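Local atomic coordinates of 1,4-dihydroxy-2-naphthoyl-CoA hydrolase (Synechocystis sp., PDB entry 4K00), a protein that catalyses the hydrolysis of 1,4-dihydroxy-2-naphthoyl-CoA to 1,4-dihydroxy-2-naphthoate and CoA, a step in the biosynthesis of phylloquinone (vitamin K1). Residues C94-S99 against T112-I117. Sequence-based numbering, arbitrary orientation.
Sequences CDYEIS and THHVCI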
loop_
_atom_site.group_PDB
_atom_site.type_symbol
_atom_site.label_atom_id
_atom_site.label_comp_id
_atom_site.label_asym_id
_atom_site.label_seq_id
_atom_site.Cartn_x
_atom_site.Cartn_y
_atom_site.Cartn_z
ATOM N N CYS A 94 21.527 -0.762 6.314
ATOM C CA CYS A 94 20.685 -0.431 7.456
ATOM C C CYS A 94 20.256 -1.702 8.194
ATOM O O CYS A 94 19.821 -2.673 7.573
ATOM C CB CYS A 94 19.438 0.304 6.977
ATOM S SG CYS A 94 19.747 1.902 6.193
ATOM N N ASP A 95 20.391 -1.678 9.518
ATOM C CA ASP A 95 19.980 -2.781 10.402
ATOM C C ASP A 95 18.894 -2.292 11.318
ATOM O O ASP A 95 19.037 -1.238 11.937
ATOM C CB ASP A 95 21.142 -3.217 11.286
ATOM C CG ASP A 95 21.959 -4.305 10.670
ATOM O OD1 ASP A 95 21.510 -5.471 10.710
ATOM O OD2 ASP A 95 23.056 -3.992 10.171
ATOM N N TYR A 96 17.802 -3.048 11.400
ATOM C CA TYR A 96 16.611 -2.585 12.109
ATOM C C TYR A 96 16.211 -3.608 13.147
ATOM O O TYR A 96 16.272 -4.810 12.896
ATOM C CB TYR A 96 15.429 -2.396 11.156
ATOM C CG TYR A 96 15.688 -1.615 9.886
ATOM C CD1 TYR A 96 16.204 -2.229 8.749
ATOM C CD2 TYR A 96 15.362 -0.269 9.808
ATOM C CE1 TYR A 96 16.413 -1.512 7.579
ATOM C CE2 TYR A 96 15.553 0.453 8.641
ATOM C CZ TYR A 96 16.074 -0.173 7.526
ATOM O OH TYR A 96 16.269 0.545 6.369
ATOM N N GLU A 97 15.773 -3.129 14.304
ATOM C CA GLU A 97 14.968 -3.943 15.212
ATOM C C GLU A 97 13.653 -3.246 15.475
ATOM O O GLU A 97 13.640 -2.042 15.737
ATOM C CB GLU A 97 15.668 -4.125 16.558
ATOM C CG GLU A 97 16.997 -4.841 16.497
ATOM C CD GLU A 97 17.427 -5.356 17.860
ATOM O OE1 GLU A 97 17.237 -4.633 18.857
ATOM O OE2 GLU A 97 17.931 -6.487 17.936
ATOM N N ILE A 98 12.556 -4.007 15.402
ATOM C CA ILE A 98 11.223 -3.467 15.672
ATOM C C ILE A 98 10.688 -4.064 16.964
ATOM O O ILE A 98 10.644 -5.289 17.130
ATOM C CB ILE A 98 10.229 -3.757 14.525
ATOM C CG1 ILE A 98 10.808 -3.292 13.192
ATOM C CG2 ILE A 98 8.894 -3.066 14.788
ATOM C CD1 ILE A 98 9.964 -3.669 11.989
ATOM N N SER A 99 10.287 -3.190 17.878
ATOM C CA SER A 99 9.842 -3.621 19.185
ATOM C C SER A 99 8.578 -2.872 19.593
ATOM O O SER A 99 8.294 -1.790 19.071
ATOM C CB SER A 99 10.945 -3.387 20.219
ATOM O OG SER A 99 11.320 -2.017 20.231
ATOM N N THR A 112 18.337 -3.641 5.210
ATOM C CA THR A 112 18.260 -3.187 3.822
ATOM C C THR A 112 19.637 -2.691 3.368
ATOM O O THR A 112 20.360 -2.089 4.145
ATOM C CB THR A 112 17.204 -2.075 3.635
ATOM O OG1 THR A 112 17.502 -0.949 4.472
ATOM C CG2 THR A 112 15.798 -2.580 3.968
ATOM N N HIS A 113 20.005 -2.990 2.126
ATOM C CA HIS A 113 21.251 -2.518 1.532
ATOM C C HIS A 113 20.909 -1.605 0.365
ATOM O O HIS A 113 19.967 -1.876 -0.410
ATOM C CB HIS A 113 22.098 -3.668 0.976
ATOM C CG HIS A 113 22.494 -4.704 1.982
ATOM N ND1 HIS A 113 22.128 -4.652 3.311
ATOM C CD2 HIS A 113 23.229 -5.831 1.841
ATOM C CE1 HIS A 113 22.618 -5.706 3.944
ATOM N NE2 HIS A 113 23.295 -6.432 3.076
ATOM N N HIS A 114 21.699 -0.555 0.226
ATOM C CA HIS A 114 21.427 0.529 -0.702
ATOM C C HIS A 114 22.721 0.865 -1.418
ATOM O O HIS A 114 23.803 0.903 -0.804
ATOM C CB HIS A 114 20.963 1.780 0.051
ATOM C CG HIS A 114 19.879 1.528 1.052
ATOM N ND1 HIS A 114 18.608 2.041 0.913
ATOM C CD2 HIS A 114 19.883 0.841 2.220
ATOM C CE1 HIS A 114 17.875 1.676 1.950
ATOM N NE2 HIS A 114 18.621 0.937 2.752
ATOM N N VAL A 115 22.629 1.130 -2.714
ATOM C CA VAL A 115 23.806 1.473 -3.465
ATOM C C VAL A 115 23.571 2.739 -4.263
ATOM O O VAL A 115 22.445 3.048 -4.660
ATOM C CB VAL A 115 24.238 0.350 -4.414
ATOM C CG1 VAL A 115 24.446 -0.951 -3.651
ATOM C CG2 VAL A 115 23.221 0.179 -5.528
ATOM N N CYS A 116 24.648 3.477 -4.478
ATOM C CA CYS A 116 24.591 4.650 -5.313
ATOM C C CYS A 116 25.040 4.283 -6.712
ATOM O O CYS A 116 26.112 3.707 -6.886
ATOM C CB CYS A 116 25.485 5.734 -4.736
ATOM S SG CYS A 116 25.477 7.266 -5.677
ATOM N N ILE A 117 24.211 4.608 -7.704
ATOM C CA ILE A 117 24.575 4.400 -9.102
ATOM C C ILE A 117 24.428 5.682 -9.917
ATOM O O ILE A 117 23.504 6.473 -9.706
ATOM C CB ILE A 117 23.741 3.285 -9.759
ATOM C CG1 ILE A 117 22.247 3.576 -9.627
ATOM C CG2 ILE A 117 24.065 1.940 -9.131
ATOM C CD1 ILE A 117 21.353 2.598 -10.362
#
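Tyr96 OH and Thr112 OG1 are hydrogen-bonded at 2.7 Å. The Thr112 hydroxyl is gripped a second time, by His114 NE2 on its own strand, 2.8 Å from OG1. A hydrogen-bonded chain thus runs from tyrosine through threonine to histidine, with OG1 as its middle atom. With chi1 at 59°, Thr112 OG1 sits between the backbone N and the carbonyl carbon, where it meets both partners; CG2, anti to the carbonyl carbon, lies 3.8 Å from Tyr96 CE1. The phenol meets the threonine edge-on, OG1 lying near the ring plane beside OH and CE1, and the two side chains cross at about a right angle.

Next to this chain of bonds, Cys94 and Thr112 form an antiparallel hydrogen-bonded pair: Cys94 N donates to Thr112 O at 2.8 Å with an N-H...O angle of 163°, and Thr112 N returns a bond of 3.0 Å to Cys94 O. Their side chains emerge on the same face of the sheet, bringing Cys94 CB to 3.4 Å from Thr112 OG1. Cys94 SG then reaches the His114 ring obliquely, 4.5 Å from its centroid and 52° off the normal, with NE2 the nearest ring atom at 3.7 Å.

The strands belong to the hairpin 91-100/106-118 in the antiparallel sheet of the hotdog fold. Helix 26-43 packs on this face, Tyr37 touching Tyr96 and His114, and Phe92 stacks on the His114 ring. A phenylalanine in place of Tyr96 would probably keep much of the ring packing but leave Thr112 OG1 without its cross-strand mate, its bond to His114 NE2 remaining. With all four touching residues buried, the chemistry implies that Thr112 OG1 pairs phenol and imidazole through two bonds within the sheet–helix interface, and that their proton order is probably coupled.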